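Local coordinates for predicted protein (Acinetobacter sp. RUH2624, PDB 4MEA), which hydrolyses epoxides, being a probably secreted Cif-type epoxide hydrolase of the alpha/beta hydrolase fold and a likely virulence factor of its bacterium, at residues Asp91-Gly96 and Ser112-Gly117; Ile101-Asp104 and Glu109-Ser112; Gly117-Ile122 and Gly126-Val131; Gly136-Tyr141 and Phe240-Ser245; Pro142-Asn147 and Ala154-Ser159. All blocks are in the same frame, centred on the assembly; numbering follows the deposited sequence.

Contact 1: residues Asp91-Gly96 and Ser112-Gly117; sequences DLPGLG and SKILIG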
# COMPACT_ATOMS: atom_id res chain seq x y z
N ASP A 91 11.03 18.49 -16.41
CA ASP A 91 9.86 17.76 -15.94
C ASP A 91 9.84 16.34 -16.52
O ASP A 91 9.90 16.18 -17.74
CB ASP A 91 8.57 18.47 -16.35
CG ASP A 91 8.28 19.69 -15.50
OD1 ASP A 91 8.91 19.83 -14.42
OD2 ASP A 91 7.41 20.50 -15.90
N LEU A 92 9.77 15.33 -15.67
CA LEU A 92 9.72 13.93 -16.14
C LEU A 92 8.61 13.74 -17.15
O LEU A 92 7.54 14.35 -17.04
CB LEU A 92 9.50 12.97 -14.97
CG LEU A 92 10.70 12.57 -14.11
CD1 LEU A 92 10.25 11.70 -12.92
CD2 LEU A 92 11.74 11.84 -14.97
N PRO A 93 8.83 12.86 -18.13
CA PRO A 93 7.77 12.54 -19.09
C PRO A 93 6.43 12.31 -18.37
O PRO A 93 6.35 11.52 -17.42
CB PRO A 93 8.27 11.25 -19.73
CG PRO A 93 9.78 11.36 -19.66
CD PRO A 93 10.04 12.04 -18.32
N GLY A 94 5.39 13.00 -18.83
CA GLY A 94 4.06 12.87 -18.26
C GLY A 94 3.77 13.78 -17.08
O GLY A 94 2.60 14.10 -16.82
N LEU A 95 4.81 14.20 -16.36
CA LEU A 95 4.64 14.98 -15.14
C LEU A 95 4.91 16.47 -15.33
O LEU A 95 5.46 16.89 -16.35
CB LEU A 95 5.54 14.42 -14.04
CG LEU A 95 5.32 12.93 -13.78
CD1 LEU A 95 6.14 12.44 -12.60
CD2 LEU A 95 3.83 12.66 -13.57
N GLY A 96 4.52 17.28 -14.34
CA GLY A 96 4.69 18.71 -14.45
C GLY A 96 4.02 19.18 -15.73
O GLY A 96 2.85 18.88 -15.97
N SER A 112 14.81 7.00 -19.90
CA SER A 112 16.22 7.37 -20.11
C SER A 112 16.47 7.77 -21.57
O SER A 112 17.23 8.71 -21.86
CB SER A 112 17.15 6.23 -19.71
OG SER A 112 17.35 6.20 -18.30
N LYS A 113 15.86 7.03 -22.49
CA LYS A 113 16.01 7.33 -23.92
C LYS A 113 15.41 8.69 -24.26
O LYS A 113 16.00 9.49 -24.99
CB LYS A 113 15.38 6.25 -24.79
CG LYS A 113 15.75 6.39 -26.28
CD LYS A 113 15.01 5.41 -27.18
CE LYS A 113 13.80 6.07 -27.83
NZ LYS A 113 13.13 5.20 -28.85
N ILE A 114 14.22 8.96 -23.73
CA ILE A 114 13.55 10.23 -23.97
C ILE A 114 14.35 11.39 -23.38
O ILE A 114 14.55 12.42 -24.02
CB ILE A 114 12.11 10.23 -23.41
CG1 ILE A 114 11.22 9.28 -24.23
CG2 ILE A 114 11.54 11.66 -23.38
CD1 ILE A 114 10.01 8.76 -23.48
N LEU A 115 14.83 11.21 -22.15
CA LEU A 115 15.59 12.25 -21.47
C LEU A 115 16.94 12.56 -22.12
O LEU A 115 17.28 13.72 -22.31
CB LEU A 115 15.79 11.89 -20.00
CG LEU A 115 14.57 12.12 -19.11
CD1 LEU A 115 14.73 11.43 -17.75
CD2 LEU A 115 14.30 13.62 -18.95
N ILE A 116 17.72 11.53 -22.45
CA ILE A 116 19.07 11.76 -22.98
C ILE A 116 19.04 12.57 -24.27
O ILE A 116 19.88 13.44 -24.49
CB ILE A 116 19.85 10.43 -23.17
CG1 ILE A 116 21.33 10.72 -23.46
CG2 ILE A 116 19.23 9.58 -24.27
CD1 ILE A 116 22.02 11.54 -22.39
N GLY A 117 18.04 12.32 -25.11
CA GLY A 117 17.91 13.04 -26.36
C GLY A 117 17.74 14.53 -26.14
O GLY A 117 18.34 15.34 -26.85
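L92 and P93 lie on a loop that passes beside helix 108-123, with L92 CA 8.1 Å from L115 CA and P93 CA 7.9 Å from I114 CA. No hydrogen bond joins the two segments; the meeting is made by two pairs of apolar side chains. L92 and L115 cross obliquely and touch through one methyl of each fork, CD2 of L92 lying 4.1 Å from CD1 of L115. The second pair runs differently. P93 and I114 lie alongside each other, pointing opposite ways, and CG of the proline ring comes within 4.1 Å of CG2 of I114. That branch methyl is anti to the backbone N of I114, while CG1 sits beside this N (chi1 -69°), so the short branch is the one that meets the ring. The loop offers these two residues from a type II beta turn running from L92 to L95, which is closed by L95 N donating to L92 O at 2.8 Å. G94 takes the third position of the turn, where its positive phi of 88° suits glycine. The run D-L-P-G-L-G, with S98 two residues further on, is a form of the D-x-x-G-x-G-x-S sequence found after the fourth strand of many alpha/beta hydrolases, here strand 87-90. D91 fixes its beginning: OD1 accepts from W71 N, OD2 bonds to H50 ND1 and Q97 N, and D91 O pairs with S98 OG. On the helix side, I114 also packs on V47 and L49 of strand 47-54, while L115 reaches L143 of helix 136-146.

Contact 2: residues Ile101-Asp104 and Glu109-Ser112; sequences ILND and ENTS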
# COMPACT_ATOMS: atom_id res chain seq x y z
N ILE A 101 3.85 9.57 -21.98
CA ILE A 101 4.31 8.49 -22.84
C ILE A 101 3.09 7.68 -23.22
O ILE A 101 2.54 6.93 -22.40
CB ILE A 101 5.34 7.60 -22.12
CG1 ILE A 101 6.54 8.44 -21.66
CG2 ILE A 101 5.79 6.45 -23.03
CD1 ILE A 101 7.69 7.62 -21.06
N LEU A 102 2.66 7.83 -24.46
CA LEU A 102 1.37 7.31 -24.93
C LEU A 102 1.19 5.79 -24.81
O LEU A 102 0.07 5.31 -24.59
CB LEU A 102 1.11 7.78 -26.36
CG LEU A 102 1.02 9.30 -26.49
CD1 LEU A 102 1.00 9.73 -27.95
CD2 LEU A 102 -0.21 9.81 -25.74
N ASN A 103 2.27 5.02 -24.98
CA ASN A 103 2.17 3.56 -24.85
C ASN A 103 2.36 3.06 -23.42
O ASN A 103 2.42 1.85 -23.18
CB ASN A 103 3.11 2.84 -25.82
CG ASN A 103 4.56 2.89 -25.39
OD1 ASN A 103 4.93 3.64 -24.48
ND2 ASN A 103 5.40 2.10 -26.05
N ASP A 104 2.45 4.00 -22.48
CA ASP A 104 2.51 3.68 -21.06
C ASP A 104 3.80 2.98 -20.64
O ASP A 104 3.89 2.41 -19.56
CB ASP A 104 1.30 2.83 -20.64
CG ASP A 104 0.94 3.00 -19.17
OD1 ASP A 104 1.05 4.13 -18.66
OD2 ASP A 104 0.54 1.99 -18.54
N GLU A 109 14.56 2.32 -19.06
CA GLU A 109 15.16 2.39 -20.40
C GLU A 109 14.46 3.40 -21.29
O GLU A 109 15.11 4.21 -21.96
CB GLU A 109 15.17 1.02 -21.08
CG GLU A 109 16.14 0.02 -20.46
CD GLU A 109 17.59 0.30 -20.82
OE1 GLU A 109 17.87 1.32 -21.49
OE2 GLU A 109 18.45 -0.52 -20.42
N ASN A 110 13.13 3.36 -21.31
CA ASN A 110 12.37 4.28 -22.15
C ASN A 110 12.49 5.75 -21.72
O ASN A 110 12.74 6.62 -22.54
CB ASN A 110 10.90 3.87 -22.24
CG ASN A 110 10.23 4.42 -23.50
OD1 ASN A 110 10.88 4.52 -24.54
ND2 ASN A 110 8.96 4.77 -23.41
N THR A 111 12.29 6.03 -20.43
CA THR A 111 12.41 7.40 -19.94
C THR A 111 13.85 7.90 -20.09
O THR A 111 14.08 9.08 -20.36
CB THR A 111 11.97 7.50 -18.45
OG1 THR A 111 12.75 6.60 -17.66
CG2 THR A 111 10.50 7.12 -18.31
N SER A 112 14.81 7.00 -19.90
CA SER A 112 16.22 7.37 -20.11
C SER A 112 16.47 7.77 -21.57
O SER A 112 17.23 8.71 -21.86
CB SER A 112 17.15 6.23 -19.71
OG SER A 112 17.35 6.20 -18.30
O HOH W 1 7.31 4.96 -25.86
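I101 and N103 meet N110 and T111 in a mixed contact, apolar through I101 and water-bridged between the two asparagines, which joins a type I beta turn to the first turns of helix 108-123, in the long connection that leaves strand 87-90 of the alpha/beta hydrolase fold. The turn runs from I101 to D104 and is closed by D104 N donating to I101 O at 2.9 Å. From it the I101 side chain reaches toward the helix and meets T111 at about a right angle, CD1 lying 4.0 Å from CG2. T111 can offer this methyl because its OG1 is turned aside, chiefly to A139 O, with S107 O and A108 O as alternative acceptors nearby. Further out, N103 OD1 and N110 ND2 are 4.3 Å apart, but one water donates to N103 OD1 at 3.1 Å and accepts from N110 ND2 at 3.0 Å. Each amide is also tied to the intervening loop, N103 OD1 by D105 N and N110 ND2 by D105 O, which limits how either can rotate. CG of N110 stands anti to the backbone N (chi1 -156°), and its amide approaches I101 head-on, bringing ND2 to 3.6 Å from I101 CG2.

Contact 3: residues Gly117-Ile122 and Gly126-Val131; sequences GAIKKI and GPIYYV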
# COMPACT_ATOMS: atom_id res chain seq x y z
N GLY A 117 18.04 12.32 -25.11
CA GLY A 117 17.91 13.04 -26.36
C GLY A 117 17.74 14.53 -26.14
O GLY A 117 18.34 15.34 -26.85
N ALA A 118 16.93 14.89 -25.15
CA ALA A 118 16.66 16.30 -24.87
C ALA A 118 17.86 16.94 -24.22
O ALA A 118 18.25 18.06 -24.56
CB ALA A 118 15.42 16.43 -23.97
N ILE A 119 18.46 16.22 -23.27
CA ILE A 119 19.63 16.71 -22.56
C ILE A 119 20.77 17.05 -23.52
O ILE A 119 21.42 18.08 -23.39
CB ILE A 119 20.09 15.70 -21.49
CG1 ILE A 119 19.07 15.65 -20.35
CG2 ILE A 119 21.45 16.09 -20.96
CD1 ILE A 119 19.28 14.49 -19.39
N LYS A 120 20.99 16.18 -24.51
CA LYS A 120 22.07 16.42 -25.46
C LYS A 120 21.84 17.74 -26.18
O LYS A 120 22.78 18.49 -26.46
CB LYS A 120 22.19 15.25 -26.45
CG LYS A 120 22.81 13.98 -25.85
CD LYS A 120 24.30 14.16 -25.57
CE LYS A 120 24.98 12.85 -25.19
NZ LYS A 120 24.76 11.78 -26.20
N LYS A 121 20.57 18.05 -26.47
CA LYS A 121 20.23 19.27 -27.20
C LYS A 121 20.25 20.51 -26.31
O LYS A 121 20.70 21.58 -26.74
CB LYS A 121 18.87 19.12 -27.91
CG LYS A 121 18.92 18.17 -29.09
CD LYS A 121 17.63 17.40 -29.28
CE LYS A 121 16.66 18.11 -30.20
NZ LYS A 121 15.44 17.29 -30.45
N ILE A 122 19.77 20.39 -25.08
CA ILE A 122 19.70 21.54 -24.19
C ILE A 122 21.05 21.84 -23.55
O ILE A 122 21.46 22.99 -23.43
CB ILE A 122 18.69 21.33 -23.05
CG1 ILE A 122 17.29 21.05 -23.61
CG2 ILE A 122 18.66 22.53 -22.12
CD1 ILE A 122 16.36 20.42 -22.58
N GLY A 126 28.73 18.31 -23.72
CA GLY A 126 29.19 17.86 -22.41
C GLY A 126 30.65 18.13 -22.10
O GLY A 126 31.32 18.81 -22.86
N PRO A 127 31.14 17.57 -20.98
CA PRO A 127 30.36 16.72 -20.08
C PRO A 127 29.45 17.53 -19.16
O PRO A 127 29.50 18.77 -19.16
CB PRO A 127 31.44 16.01 -19.26
CG PRO A 127 32.55 16.99 -19.19
CD PRO A 127 32.53 17.73 -20.52
N ILE A 128 28.64 16.84 -18.37
CA ILE A 128 27.71 17.51 -17.47
C ILE A 128 27.67 16.77 -16.16
O ILE A 128 28.20 15.66 -16.05
CB ILE A 128 26.27 17.50 -18.04
CG1 ILE A 128 25.70 16.07 -18.03
CG2 ILE A 128 26.22 18.13 -19.44
CD1 ILE A 128 24.25 15.96 -18.46
N TYR A 129 27.05 17.38 -15.16
CA TYR A 129 26.77 16.70 -13.91
C TYR A 129 25.27 16.39 -13.89
O TYR A 129 24.48 17.15 -14.45
CB TYR A 129 27.14 17.58 -12.72
CG TYR A 129 28.61 17.95 -12.66
CD1 TYR A 129 29.60 16.98 -12.79
CD2 TYR A 129 29.01 19.26 -12.46
CE1 TYR A 129 30.94 17.32 -12.73
CE2 TYR A 129 30.34 19.61 -12.39
CZ TYR A 129 31.31 18.63 -12.53
OH TYR A 129 32.64 18.97 -12.47
N TYR A 130 24.90 15.28 -13.26
CA TYR A 130 23.53 14.78 -13.28
C TYR A 130 23.04 14.54 -11.85
O TYR A 130 23.69 13.83 -11.07
CB TYR A 130 23.47 13.48 -14.09
CG TYR A 130 22.08 13.03 -14.51
CD1 TYR A 130 21.57 13.39 -15.75
CD2 TYR A 130 21.31 12.20 -13.69
CE1 TYR A 130 20.31 12.96 -16.17
CE2 TYR A 130 20.04 11.77 -14.10
CZ TYR A 130 19.55 12.16 -15.34
OH TYR A 130 18.30 11.74 -15.77
N VAL A 131 21.92 15.16 -11.50
CA VAL A 131 21.40 15.14 -10.14
C VAL A 131 19.94 14.70 -10.19
O VAL A 131 19.13 15.30 -10.91
CB VAL A 131 21.54 16.54 -9.46
CG1 VAL A 131 20.93 16.54 -8.06
CG2 VAL A 131 23.00 16.97 -9.41
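The hydroxyl of Y130, whose ring meets I119 in this contact, is hydrogen-bonded through OH to S140 OG on helix 136-146. With that end of the ring held, I119 comes from helix 108-123 and places its terminal CD1 3.7 Å from CE1 of Y130. The methyl lies at the edge of the ring and in its plane, and the two side chains cross at about a right angle. I119 uses both its branches: CG2 touches CD1 of I128 at 3.8 Å, again with the side chains roughly perpendicular. The split follows from chi1 of -69°, which sets CG2 anti to the backbone N and leaves CG1 beside it to carry CD1 toward the tyrosine. I128 answers with a less common choice, CG1 in the crowded position between backbone N and carbonyl carbon (chi1 69°), and this brings its terminal methyl up to the helix. The backbones stay well apart, I119 CA being 9.6 Å from I128 CA. Helix 108-123 is the connection in a beta-alpha-beta crossover from strand 87-90 to strand 128-133, with strand 61-64 lying between them in the sheet. V62 of that middle strand touches both isoleucines, as does Y150 from the loop before strand 151-157; K120 makes a cation-pi contact with the Y150 ring. Across the segments there is no hydrogen bond and no charge pair. Dispersion and the exclusion of water therefore hold the helix to the sheet here, while the polar end of Y130 is satisfied from the neighbouring helix.

Contact 4: residues Gly136-Tyr141 and Phe240-Ser245; sequences GNTASY and FGYYRS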
# COMPACT_ATOMS: atom_id res chain seq x y z
N GLY A 136 13.04 10.29 -10.25
CA GLY A 136 14.17 10.58 -11.13
C GLY A 136 15.14 9.40 -11.09
O GLY A 136 15.77 9.08 -12.10
N ASN A 137 15.25 8.77 -9.92
CA ASN A 137 16.16 7.64 -9.73
C ASN A 137 15.68 6.40 -10.48
O ASN A 137 16.48 5.52 -10.84
CB ASN A 137 16.30 7.30 -8.24
CG ASN A 137 16.95 8.41 -7.46
OD1 ASN A 137 17.35 9.43 -8.02
ND2 ASN A 137 17.07 8.22 -6.14
N THR A 138 14.37 6.34 -10.69
CA THR A 138 13.76 5.27 -11.48
C THR A 138 13.92 5.54 -12.97
O THR A 138 14.17 4.62 -13.76
CB THR A 138 12.26 5.16 -11.15
OG1 THR A 138 12.10 4.51 -9.89
CG2 THR A 138 11.54 4.37 -12.24
N ALA A 139 13.79 6.81 -13.35
CA ALA A 139 13.83 7.20 -14.76
C ALA A 139 15.24 7.15 -15.37
O ALA A 139 15.38 7.05 -16.59
CB ALA A 139 13.25 8.61 -14.92
N SER A 140 16.26 7.21 -14.53
CA SER A 140 17.57 7.68 -14.99
C SER A 140 18.73 6.69 -14.98
O SER A 140 19.77 6.99 -15.55
CB SER A 140 18.01 8.90 -14.17
OG SER A 140 17.06 9.95 -14.25
N TYR A 141 18.60 5.52 -14.35
CA TYR A 141 19.82 4.72 -14.23
C TYR A 141 20.46 4.31 -15.57
O TYR A 141 21.68 4.43 -15.73
CB TYR A 141 19.73 3.53 -13.26
CG TYR A 141 21.12 2.95 -13.08
CD1 TYR A 141 22.07 3.61 -12.32
CD2 TYR A 141 21.49 1.78 -13.74
CE1 TYR A 141 23.37 3.09 -12.18
CE2 TYR A 141 22.78 1.26 -13.62
CZ TYR A 141 23.71 1.92 -12.85
OH TYR A 141 24.99 1.40 -12.74
N PHE A 240 1.65 7.20 -12.05
CA PHE A 240 1.55 5.82 -11.62
C PHE A 240 2.02 4.85 -12.72
O PHE A 240 2.27 3.67 -12.46
CB PHE A 240 0.16 5.51 -11.04
CG PHE A 240 -0.23 6.42 -9.88
CD1 PHE A 240 0.70 6.76 -8.91
CD2 PHE A 240 -1.50 6.96 -9.79
CE1 PHE A 240 0.36 7.61 -7.85
CE2 PHE A 240 -1.85 7.81 -8.74
CZ PHE A 240 -0.92 8.12 -7.77
N GLY A 241 2.19 5.36 -13.94
CA GLY A 241 2.85 4.55 -14.96
C GLY A 241 4.27 4.15 -14.55
O GLY A 241 4.72 3.04 -14.84
N TYR A 242 5.00 5.06 -13.88
CA TYR A 242 6.35 4.74 -13.41
C TYR A 242 6.29 3.55 -12.47
O TYR A 242 7.17 2.69 -12.49
CB TYR A 242 7.01 5.94 -12.71
CG TYR A 242 7.38 7.04 -13.69
CD1 TYR A 242 8.64 7.07 -14.28
CD2 TYR A 242 6.46 8.02 -14.04
CE1 TYR A 242 8.99 8.06 -15.19
CE2 TYR A 242 6.79 9.01 -14.96
CZ TYR A 242 8.06 9.02 -15.53
OH TYR A 242 8.40 10.00 -16.44
N TYR A 243 5.22 3.49 -11.68
CA TYR A 243 5.07 2.42 -10.70
C TYR A 243 4.65 1.10 -11.34
O TYR A 243 5.17 0.04 -10.99
CB TYR A 243 4.15 2.85 -9.54
CG TYR A 243 4.80 3.95 -8.72
CD1 TYR A 243 5.63 3.65 -7.65
CD2 TYR A 243 4.62 5.30 -9.06
CE1 TYR A 243 6.26 4.65 -6.91
CE2 TYR A 243 5.25 6.31 -8.32
CZ TYR A 243 6.06 5.98 -7.25
OH TYR A 243 6.68 6.98 -6.52
N ARG A 244 3.72 1.16 -12.30
CA ARG A 244 3.35 -0.03 -13.08
C ARG A 244 4.57 -0.58 -13.81
O ARG A 244 4.71 -1.80 -14.01
CB ARG A 244 2.27 0.30 -14.13
CG ARG A 244 0.95 0.73 -13.55
CD ARG A 244 -0.12 0.90 -14.64
NE ARG A 244 0.07 2.07 -15.50
CZ ARG A 244 -0.32 3.31 -15.19
NH1 ARG A 244 -0.89 3.57 -14.02
NH2 ARG A 244 -0.13 4.30 -16.06
N SER A 245 5.46 0.32 -14.23
CA SER A 245 6.62 -0.06 -15.02
C SER A 245 7.83 -0.48 -14.19
O SER A 245 8.88 -0.76 -14.76
CB SER A 245 7.02 1.09 -15.95
OG SER A 245 6.11 1.23 -17.02
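Apolar contact between T138, A139 and Y242 is all that joins the two segments directly, and it is loose. T138 CA lies 7.7 Å from Y242 CA, and the tyrosine ring reaches across to helix 136-146. CG2 of T138 comes to the ring edge near its plane, 4.5 Å from CD1, while CB of A139 stands 4.3 Å from CE1. L92 touches both A139 and Y242 and so joins the same apolar patch. The hydrogen bonds mostly lead to other parts of the chain. Y242 OH is bonded to P93 O, in the loop after strand 87-90, and T138 OG1 is bonded to H246 NE2 just beyond helix 233-244. Within helix 136-146, S140 OG donates to G136 O at 2.7 Å; the C=O...OG angle is 146°, and the donor is tilted 20° from the carbonyl plane. N137 spans S132 OG, through OD1, and S159 O, through ND2. The charged pairing belongs to R244, whose NH2 forms a salt bridge with D104 OD1 and also bonds to K237 O. One face of its guanidinium lies over its own helix backbone, with G241 CA 3.2 Å above the plane and F240 C at 3.4 Å, both offset toward the rim, and glycine leaves room for this folding back. Helix 233-244 belongs to the insertion between strands 151-157 and 267-272, where epoxide hydrolases of this fold carry the cap. The chemistry implies that direct touching fixes this helix only lightly against helix 136-146, and that much of its polar hold comes from the loop after strand 87-90.

Contact 5: residues Pro142-Asn147 and Ala154-Ser159; sequences PLVANN and AVFMDS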
# COMPACT_ATOMS: atom_id res chain seq x y z
N PRO A 142 19.65 3.81 -16.53
CA PRO A 142 20.24 3.47 -17.83
C PRO A 142 20.85 4.68 -18.52
O PRO A 142 21.88 4.54 -19.16
CB PRO A 142 19.04 2.94 -18.62
CG PRO A 142 18.13 2.38 -17.55
CD PRO A 142 18.26 3.35 -16.42
N LEU A 143 20.23 5.85 -18.38
CA LEU A 143 20.81 7.08 -18.92
C LEU A 143 22.23 7.30 -18.39
O LEU A 143 23.18 7.49 -19.16
CB LEU A 143 19.93 8.30 -18.60
CG LEU A 143 20.35 9.66 -19.18
CD1 LEU A 143 19.15 10.56 -19.39
CD2 LEU A 143 21.39 10.35 -18.31
N VAL A 144 22.37 7.25 -17.07
CA VAL A 144 23.67 7.46 -16.44
C VAL A 144 24.68 6.36 -16.76
O VAL A 144 25.82 6.64 -17.14
CB VAL A 144 23.53 7.61 -14.91
CG1 VAL A 144 24.90 7.64 -14.24
CG2 VAL A 144 22.73 8.88 -14.58
N ALA A 145 24.27 5.11 -16.59
CA ALA A 145 25.14 3.96 -16.84
C ALA A 145 25.62 3.87 -18.30
O ALA A 145 26.76 3.51 -18.55
CB ALA A 145 24.45 2.67 -16.43
N ASN A 146 24.74 4.20 -19.25
CA ASN A 146 25.10 4.10 -20.66
C ASN A 146 25.83 5.32 -21.21
O ASN A 146 26.30 5.30 -22.35
CB ASN A 146 23.86 3.82 -21.51
CG ASN A 146 23.36 2.40 -21.36
OD1 ASN A 146 24.15 1.49 -21.15
ND2 ASN A 146 22.05 2.21 -21.46
N ASN A 147 25.92 6.38 -20.41
CA ASN A 147 26.52 7.62 -20.88
C ASN A 147 27.61 8.15 -19.95
O ASN A 147 27.77 9.36 -19.78
CB ASN A 147 25.46 8.69 -21.11
CG ASN A 147 24.50 8.32 -22.23
OD1 ASN A 147 24.82 8.52 -23.41
ND2 ASN A 147 23.34 7.78 -21.88
N ALA A 154 27.53 11.81 -10.97
CA ALA A 154 26.09 11.59 -10.80
C ALA A 154 25.69 11.52 -9.34
O ALA A 154 26.39 10.90 -8.53
CB ALA A 154 25.65 10.32 -11.52
N VAL A 155 24.56 12.14 -9.01
CA VAL A 155 24.02 12.11 -7.65
C VAL A 155 22.59 11.57 -7.71
O VAL A 155 21.78 12.04 -8.51
CB VAL A 155 23.96 13.53 -7.05
CG1 VAL A 155 23.44 13.46 -5.61
CG2 VAL A 155 25.32 14.20 -7.12
N PHE A 156 22.30 10.58 -6.87
CA PHE A 156 20.93 10.08 -6.69
C PHE A 156 20.48 10.44 -5.28
O PHE A 156 21.26 10.33 -4.32
CB PHE A 156 20.88 8.56 -6.90
CG PHE A 156 21.30 8.12 -8.29
CD1 PHE A 156 20.37 7.99 -9.30
CD2 PHE A 156 22.64 7.85 -8.57
CE1 PHE A 156 20.75 7.59 -10.58
CE2 PHE A 156 23.03 7.45 -9.84
CZ PHE A 156 22.08 7.32 -10.84
N MET A 157 19.23 10.88 -5.14
CA MET A 157 18.78 11.44 -3.87
C MET A 157 17.62 10.69 -3.22
O MET A 157 16.57 10.48 -3.82
CB MET A 157 18.48 12.94 -4.00
CG MET A 157 19.73 13.78 -4.29
SD MET A 157 19.44 15.53 -4.64
CE MET A 157 18.74 16.10 -3.09
N ASP A 158 17.86 10.28 -1.97
CA ASP A 158 16.89 9.62 -1.08
C ASP A 158 16.30 8.28 -1.56
O ASP A 158 16.51 7.26 -0.91
CB ASP A 158 15.77 10.57 -0.60
CG ASP A 158 15.31 10.24 0.82
OD1 ASP A 158 16.17 9.96 1.67
OD2 ASP A 158 14.09 10.22 1.09
N SER A 159 15.56 8.29 -2.68
CA SER A 159 14.84 7.08 -3.12
C SER A 159 15.76 5.99 -3.67
O SER A 159 16.82 6.28 -4.22
CB SER A 159 13.78 7.42 -4.17
OG SER A 159 12.78 8.26 -3.63
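The F156 ring meets V144 at its far end, CZ lying 4.1 Å from CG2 of V144, with the two side chains coming from opposite directions. Y141 and N137, one and two turns earlier on the same helix, also touch this ring, so helix 136-146 borders it along much of its length. The other flat group is the amide of N147, which turns back onto the preceding turn: ND2 donates to L143 O at 2.7 Å with an N-H...O angle of 165°. That acceptor uses a lone pair in its carbonyl plane and lies only 2° out of the amide plane. V144 divides its methyls between two residues of the strand. With CG1 anti to the backbone N (chi1 172°), this methyl sits 3.9 Å from CB of A154, while CG2 turns to the ring. A154 is also the nearest backbone, its CA 7.4 Å from V144 CA. Around P142 the helix is kinked, and the NH of L143, which has no bond to the preceding turn, meets S112 OG. V144 further packs on Y130, whose strand runs parallel beside 151-157. Helix laid on strand in this way is typical of a beta-alpha-beta unit, formed here by strand 128-133, helix 136-146 and strand 151-157 of the central alpha/beta hydrolase sheet.

In the fold
Helix 108-123 ties together contacts 1, 2 and 3, which follow along it in the order 2, 1, 3. The centres of contact 1 and contact 2 are 8 Å apart, those of contact 1 and contact 3 12 Å, and those of contact 2 and contact 3 19 Å. Contacts 4 and 5 share helix 136-146, their centres 12 Å apart; along the chain, contact 5 falls within the span bracketed by contact 4. Contacts 3 and 5 reach neighbouring strands of the same sheet, 128-133 and 151-157. The two helices also touch each other, and contact 4 extends the series to helix 233-244 of the cap insertion. The turn between strand 128-133 and helix 136-146, where this fold carries its nucleophile elbow, lies within that framework.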